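Hypothetical conserved protein TTC0263 (PDB 2PL2) is of unknown function but is built from tetratricopeptide repeats, antiparallel helical pairs that in this family commonly form scaffolds for protein-protein interaction. Local coordinates at residues Ala82-Ala85 with Leu86-Ala90; Arg47-Lys51 with Leu52-Asn56; Pro57-Glu60 with Asn61-Leu65. All coordinates share one frame; numbering follows the deposited sequence.

Interaction 1 of 3, residues Ala82-Ala85 with Leu86-Ala90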
loop_
_atom_site.group_PDB
_atom_site.type_symbol
_atom_site.label_atom_id
_atom_site.label_comp_id
_atom_site.label_asym_id
_atom_site.label_seq_id
_atom_site.Cartn_x
_atom_site.Cartn_y
_atom_site.Cartn_z
ATOM N N ALA A 82 12.103 3.726 4.461
ATOM C CA ALA A 82 12.345 4.100 3.082
ATOM C C ALA A 82 13.296 3.114 2.410
ATOM O O ALA A 82 13.085 2.743 1.252
ATOM C CB ALA A 82 12.905 5.510 3.021
ATOM N N TYR A 83 14.330 2.678 3.127
ATOM C CA TYR A 83 15.277 1.721 2.553
ATOM C C TYR A 83 14.632 0.358 2.317
ATOM O O TYR A 83 14.981 -0.347 1.363
ATOM C CB TYR A 83 16.511 1.549 3.446
ATOM C CG TYR A 83 17.476 2.704 3.351
ATOM C CD1 TYR A 83 18.036 3.072 2.122
ATOM C CD2 TYR A 83 17.797 3.462 4.477
ATOM C CE1 TYR A 83 18.877 4.169 2.020
ATOM C CE2 TYR A 83 18.637 4.560 4.383
ATOM C CZ TYR A 83 19.176 4.909 3.155
ATOM O OH TYR A 83 19.993 6.010 3.059
ATOM N N VAL A 84 13.705 -0.021 3.194
ATOM C CA VAL A 84 13.004 -1.294 3.053
ATOM C C VAL A 84 12.116 -1.267 1.805
ATOM O O VAL A 84 12.057 -2.237 1.058
ATOM C CB VAL A 84 12.124 -1.606 4.298
ATOM C CG1 VAL A 84 11.250 -2.815 4.023
ATOM C CG2 VAL A 84 13.009 -1.858 5.522
ATOM N N ALA A 85 11.427 -0.154 1.584
ATOM C CA ALA A 85 10.566 -0.041 0.422
ATOM C C ALA A 85 11.431 -0.250 -0.811
ATOM O O ALA A 85 11.075 -1.007 -1.713
ATOM C CB ALA A 85 9.904 1.337 0.386
ATOM N N LEU A 86 12.577 0.427 -0.830
ATOM C CA LEU A 86 13.537 0.330 -1.926
ATOM C C LEU A 86 14.050 -1.105 -2.079
ATOM O O LEU A 86 14.453 -1.509 -3.169
ATOM C CB LEU A 86 14.719 1.259 -1.665
ATOM C CG LEU A 86 14.496 2.769 -1.742
ATOM C CD1 LEU A 86 15.665 3.501 -1.089
ATOM C CD2 LEU A 86 14.349 3.173 -3.195
ATOM N N TYR A 87 14.049 -1.862 -0.984
ATOM C CA TYR A 87 14.501 -3.253 -1.000
ATOM C C TYR A 87 13.500 -4.174 -1.683
ATOM O O TYR A 87 13.888 -5.103 -2.387
ATOM C CB TYR A 87 14.728 -3.777 0.417
ATOM C CG TYR A 87 14.642 -5.292 0.488
ATOM C CD1 TYR A 87 15.646 -6.087 -0.057
ATOM C CD2 TYR A 87 13.516 -5.926 1.031
ATOM C CE1 TYR A 87 15.538 -7.477 -0.062
ATOM C CE2 TYR A 87 13.396 -7.308 1.029
ATOM C CZ TYR A 87 14.409 -8.079 0.476
ATOM O OH TYR A 87 14.312 -9.454 0.453
ATOM N N ARG A 88 12.216 -3.941 -1.436
ATOM C CA ARG A 88 11.176 -4.756 -2.041
ATOM C C ARG A 88 11.202 -4.466 -3.531
ATOM O O ARG A 88 11.083 -5.372 -4.359
ATOM C CB ARG A 88 9.807 -4.398 -1.456
ATOM C CG ARG A 88 9.684 -4.641 0.042
ATOM C CD ARG A 88 8.289 -4.307 0.564
ATOM N NE ARG A 88 8.154 -4.563 1.998
ATOM C CZ ARG A 88 8.269 -5.763 2.565
ATOM N NH1 ARG A 88 8.521 -6.833 1.819
ATOM N NH2 ARG A 88 8.131 -5.892 3.879
ATOM N N GLN A 89 11.378 -3.187 -3.852
ATOM C CA GLN A 89 11.436 -2.702 -5.228
ATOM C C GLN A 89 12.811 -2.998 -5.834
ATOM O O GLN A 89 13.099 -2.620 -6.969
ATOM C CB GLN A 89 11.151 -1.194 -5.231
ATOM C CG GLN A 89 11.431 -0.459 -6.521
ATOM C CD GLN A 89 12.388 0.704 -6.312
ATOM O OE1 GLN A 89 13.566 0.502 -6.021
ATOM N NE2 GLN A 89 11.883 1.925 -6.446
ATOM N N ALA A 90 13.649 -3.697 -5.071
ATOM C CA ALA A 90 14.991 -4.040 -5.520
ATOM C C ALA A 90 15.015 -4.731 -6.875
ATOM O O ALA A 90 14.628 -5.893 -6.999
ATOM C CB ALA A 90 15.674 -4.918 -4.489
#
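L86 turns back along the last turns of helix 73-88 to reach A82 and Y83. Its CB rests on two main-chain oxygens, with Y83 O at 3.4 Å the nearer and A82 O slightly farther off. One bond on, a chi1 of -70° sets CG opposite the carbonyl carbon and turns it back over A82 O, 3.3 Å away. CD1 stays near that oxygen, 3.6 Å from A82 O, and then meets the Y83 ring obliquely, 4.0 Å from its CD1. The other methyl, CD2, faces V55 of helix 55-68, and Y99 of helix 93-113 also packs on L86.

On another side of the helix V84 and R88 lie alongside each other, pointing the same way, and V84 CG1 comes within 4.1 Å of R88 NE. The main chain ties the turns together: L86 N bonds to A82 O, R88 N to V84 O, and Q89 N to A85 O at 3.1 Å, the last as the chain leaves the helix. There R88 and Q89 also pack against L52 and G53 of the second subunit.

The oxygens of A82, V84 and A85 thus each accept an N-H from the following turn, while Y83, V84 and L86 offer carbon to the neighbouring helices of their own chain; the polar residues R88 and Q89 face the other subunit.

Interaction 2 of 3, residues Arg47-Lys51 with Leu52-Asn56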
loop_
_atom_site.group_PDB
_atom_site.type_symbol
_atom_site.label_atom_id
_atom_site.label_comp_id
_atom_site.label_asym_id
_atom_site.label_seq_id
_atom_site.Cartn_x
_atom_site.Cartn_y
_atom_site.Cartn_z
ATOM N N ARG A 47 6.253 10.011 6.473
ATOM C CA ARG A 47 5.519 8.791 6.798
ATOM C C ARG A 47 4.357 8.626 5.836
ATOM O O ARG A 47 4.109 7.534 5.320
ATOM C CB ARG A 47 4.995 8.827 8.233
ATOM C CG ARG A 47 6.007 8.410 9.284
ATOM C CD ARG A 47 5.329 8.181 10.623
ATOM N NE ARG A 47 4.680 6.871 10.726
ATOM C CZ ARG A 47 3.910 6.497 11.745
ATOM N NH1 ARG A 47 3.690 7.337 12.749
ATOM N NH2 ARG A 47 3.360 5.287 11.767
ATOM N N THR A 48 3.653 9.720 5.592
ATOM C CA THR A 48 2.523 9.700 4.681
ATOM C C THR A 48 2.971 9.408 3.240
ATOM O O THR A 48 2.258 8.742 2.490
ATOM C CB THR A 48 1.781 11.029 4.732
ATOM O OG1 THR A 48 1.534 11.376 6.102
ATOM C CG2 THR A 48 0.455 10.922 3.988
ATOM N N GLN A 49 4.153 9.892 2.865
ATOM C CA GLN A 49 4.686 9.663 1.527
ATOM C C GLN A 49 5.001 8.187 1.302
ATOM O O GLN A 49 4.789 7.657 0.213
ATOM C CB GLN A 49 5.949 10.505 1.309
ATOM C CG GLN A 49 5.700 12.016 1.351
ATOM C CD GLN A 49 6.955 12.832 1.139
ATOM O OE1 GLN A 49 7.968 12.605 1.799
ATOM N NE2 GLN A 49 6.894 13.799 0.225
ATOM N N LEU A 50 5.518 7.521 2.332
ATOM C CA LEU A 50 5.839 6.100 2.222
ATOM C C LEU A 50 4.539 5.337 1.953
ATOM O O LEU A 50 4.495 4.451 1.104
ATOM C CB LEU A 50 6.491 5.594 3.516
ATOM C CG LEU A 50 7.942 5.985 3.836
ATOM C CD1 LEU A 50 8.204 5.809 5.324
ATOM C CD2 LEU A 50 8.907 5.136 3.016
ATOM N N LYS A 51 3.482 5.698 2.681
ATOM C CA LYS A 51 2.174 5.069 2.530
ATOM C C LYS A 51 1.627 5.305 1.127
ATOM O O LYS A 51 1.029 4.417 0.533
ATOM C CB LYS A 51 1.187 5.621 3.572
ATOM C CG LYS A 51 1.436 5.127 4.982
ATOM C CD LYS A 51 1.194 3.618 5.085
ATOM C CE LYS A 51 1.849 3.007 6.328
ATOM N NZ LYS A 51 1.416 3.638 7.614
ATOM N N LEU A 52 1.842 6.504 0.593
ATOM C CA LEU A 52 1.367 6.834 -0.749
ATOM C C LEU A 52 2.356 6.393 -1.832
ATOM O O LEU A 52 2.322 6.885 -2.955
ATOM C CB LEU A 52 1.095 8.341 -0.861
ATOM C CG LEU A 52 0.032 8.914 0.084
ATOM C CD1 LEU A 52 -0.179 10.405 -0.189
ATOM C CD2 LEU A 52 -1.275 8.141 -0.101
ATOM N N GLY A 53 3.244 5.469 -1.489
ATOM C CA GLY A 53 4.218 4.982 -2.454
ATOM C C GLY A 53 5.238 5.989 -2.973
ATOM O O GLY A 53 5.941 5.705 -3.945
ATOM N N LEU A 54 5.332 7.154 -2.332
ATOM C CA LEU A 54 6.282 8.200 -2.736
ATOM C C LEU A 54 7.662 8.021 -2.054
ATOM O O LEU A 54 8.065 8.840 -1.233
ATOM C CB LEU A 54 5.714 9.574 -2.376
ATOM C CG LEU A 54 4.264 9.867 -2.753
ATOM C CD1 LEU A 54 3.961 11.328 -2.460
ATOM C CD2 LEU A 54 4.032 9.561 -4.213
ATOM N N VAL A 55 8.379 6.963 -2.417
ATOM C CA VAL A 55 9.679 6.645 -1.830
ATOM C C VAL A 55 10.745 7.756 -1.789
ATOM O O VAL A 55 11.027 8.323 -0.727
ATOM C CB VAL A 55 10.306 5.412 -2.532
ATOM C CG1 VAL A 55 11.608 5.022 -1.838
ATOM C CG2 VAL A 55 9.327 4.244 -2.521
ATOM N N ASN A 56 11.338 8.054 -2.941
ATOM C CA ASN A 56 12.388 9.060 -3.015
ATOM C C ASN A 56 12.145 10.300 -2.161
ATOM O O ASN A 56 13.012 10.708 -1.390
ATOM C CB ASN A 56 12.634 9.439 -4.475
ATOM C CG ASN A 56 13.042 8.241 -5.317
ATOM O OD1 ASN A 56 13.984 7.518 -4.976
ATOM N ND2 ASN A 56 12.333 8.022 -6.417
#
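L52, Q49 and L54 bury the most surface in the turn that takes the chain out of helix 39-51 and toward helix 55-68. L52 is the first residue to leave helical geometry, yet its N still bonds to T48 O at 3.0 Å. Its side chain doubles back over the same oxygen: with chi1 at -61°, CG stands on the backbone N side and comes to 3.3 Å from T48 O. CD1 lies 4.0 Å from T48 O as well. Its touch on the methyl of T48, CG2, is looser, at 4.3 Å. Y21 and D22 of helix 21-32 lie against L52 from outside the turn.

Q49 takes part through its carbonyl and its CB. Q49 O receives the N-H of L54 at 2.7 Å, the donor tilted 25° from the carbonyl plane. Beside that bond the two CB atoms, Q49 CB and L54 CB, sit 3.8 Å apart, and L54 CB is closer still to Q49 O, at 3.4 Å. A second bond, from G53 N to L50 O, spans 3.1 Å, with its donor well above the carbonyl plane. Together the two make a Schellman motif, with G53 as the C-prime residue; its phi of 64° is one that glycine adopts readily. L54 follows in an inverse gamma turn at the N-cap position of helix 55-68.

The polar tips of two flanking side chains are bound elsewhere: T48 OG1 to W44 O, and K51 NZ to Y16 OH.

Main-chain bonds thus close the helix end, occupying carbonyls that would otherwise lack their helical partners, while L52 faces helix 21-32 and Q49 meets P57, A58 and N61 of helix 55-68.

Interaction 3 of 3, residues Pro57-Glu60 with Asn61-Leu65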
loop_
_atom_site.group_PDB
_atom_site.type_symbol
_atom_site.label_atom_id
_atom_site.label_comp_id
_atom_site.label_asym_id
_atom_site.label_seq_id
_atom_site.Cartn_x
_atom_site.Cartn_y
_atom_site.Cartn_z
ATOM N N PRO A 57 10.964 10.918 -2.280
ATOM C CA PRO A 57 10.666 12.114 -1.484
ATOM C C PRO A 57 10.750 11.884 0.035
ATOM O O PRO A 57 11.090 12.799 0.798
ATOM C CB PRO A 57 9.254 12.476 -1.939
ATOM C CG PRO A 57 9.264 12.071 -3.382
ATOM C CD PRO A 57 9.943 10.716 -3.326
ATOM N N ALA A 58 10.432 10.662 0.461
ATOM C CA ALA A 58 10.457 10.304 1.873
ATOM C C ALA A 58 11.871 9.979 2.308
ATOM O O ALA A 58 12.237 10.189 3.464
ATOM C CB ALA A 58 9.547 9.114 2.132
ATOM N N LEU A 59 12.658 9.444 1.382
ATOM C CA LEU A 59 14.045 9.112 1.662
ATOM C C LEU A 59 14.798 10.432 1.837
ATOM O O LEU A 59 15.688 10.546 2.676
ATOM C CB LEU A 59 14.647 8.327 0.495
ATOM C CG LEU A 59 16.148 8.004 0.549
ATOM C CD1 LEU A 59 16.406 6.874 1.542
ATOM C CD2 LEU A 59 16.634 7.594 -0.840
ATOM N N GLU A 60 14.417 11.429 1.045
ATOM C CA GLU A 60 15.050 12.738 1.089
ATOM C C GLU A 60 14.678 13.520 2.346
ATOM O O GLU A 60 15.489 14.297 2.858
ATOM C CB GLU A 60 14.675 13.535 -0.164
ATOM C CG GLU A 60 15.568 14.735 -0.428
ATOM C CD GLU A 60 17.052 14.394 -0.315
ATOM O OE1 GLU A 60 17.527 13.482 -1.035
ATOM O OE2 GLU A 60 17.742 15.046 0.506
ATOM N N ASN A 61 13.457 13.317 2.836
ATOM C CA ASN A 61 12.992 13.991 4.049
ATOM C C ASN A 61 13.596 13.336 5.290
ATOM O O ASN A 61 13.835 13.995 6.299
ATOM C CB ASN A 61 11.464 13.956 4.134
ATOM C CG ASN A 61 10.811 15.098 3.373
ATOM O OD1 ASN A 61 9.643 15.016 2.990
ATOM N ND2 ASN A 61 11.558 16.173 3.164
ATOM N N GLY A 62 13.824 12.031 5.212
ATOM C CA GLY A 62 14.432 11.327 6.319
ATOM C C GLY A 62 15.868 11.801 6.438
ATOM O O GLY A 62 16.370 12.027 7.548
ATOM N N LYS A 63 16.522 11.949 5.282
ATOM C CA LYS A 63 17.901 12.418 5.203
ATOM C C LYS A 63 18.054 13.780 5.856
ATOM O O LYS A 63 18.945 13.980 6.656
ATOM C CB LYS A 63 18.359 12.506 3.747
ATOM C CG LYS A 63 18.821 11.173 3.159
ATOM C CD LYS A 63 19.112 11.279 1.668
ATOM C CE LYS A 63 19.784 10.000 1.175
ATOM N NZ LYS A 63 19.903 9.926 -0.305
ATOM N N THR A 64 17.176 14.712 5.518
ATOM C CA THR A 64 17.240 16.057 6.088
ATOM C C THR A 64 16.790 16.081 7.549
ATOM O O THR A 64 16.997 17.065 8.259
ATOM C CB THR A 64 16.414 17.074 5.239
ATOM O OG1 THR A 64 16.018 18.188 6.052
ATOM C CG2 THR A 64 15.186 16.423 4.670
ATOM N N LEU A 65 16.197 14.986 8.009
ATOM C CA LEU A 65 15.748 14.913 9.391
ATOM C C LEU A 65 16.883 14.455 10.286
ATOM O O LEU A 65 17.041 14.941 11.399
ATOM C CB LEU A 65 14.576 13.955 9.516
ATOM C CG LEU A 65 13.208 14.585 9.332
ATOM C CD1 LEU A 65 12.147 13.490 9.211
ATOM C CD2 LEU A 65 12.937 15.509 10.523
#
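N61, G62 and K63 each send a backbone N-H one turn back, to P57 O, A58 O and L59 O in that order, at 3.0 to 3.2 Å, in a regular stretch of helix 55-68. K63 reaches over both L59 and E60. Its CG lies 3.2 Å from L59 O, and from there the chain runs extended, at a slant over L59. CE comes to 4.2 Å from L59 CG, and the terminal NZ ends beside L59 CD2. A chi1 of 174° on L59, with CG opposite the backbone N, is what sets its CG and CD2 beside the end of the lysine.

In the tetratricopeptide-repeat fold successive helices pack antiparallel, and this stretch is held between two of them. L59 presses on L79, A82 and Y83 of helix 73-88, whereas P57 and N61 lie against Q49 of helix 39-51.

E60 comes up beside K63 as well, bent at chi2, its OE1 3.8 Å from K63 CD. The opposite charges stay farther apart, with E60 OE1 4.3 Å from K63 NZ, too far for a salt bridge, and any attraction between them is probably a modest electrostatic one.

The three contacts follow the chain through consecutive helices: interaction 2 turns it from helix 39-51 into helix 55-68, interaction 3 lies within that helix, and interaction 1 closes the next, helix 73-88. Their centres are 11 to 14 Å apart, and they interlock. L50 CG of interaction 2 meets A58 CB of interaction 3 at 3.9 Å. V55, from the same turn, takes L86 of interaction 1, with V55 CG1 3.6 Å from L86 CD2. L59 of interaction 3 completes the triangle, its CD1 3.7 Å from CE1 of the Y83 ring. A82 touches both L50 and L59, so helix 73-88 packs on the two preceding helices.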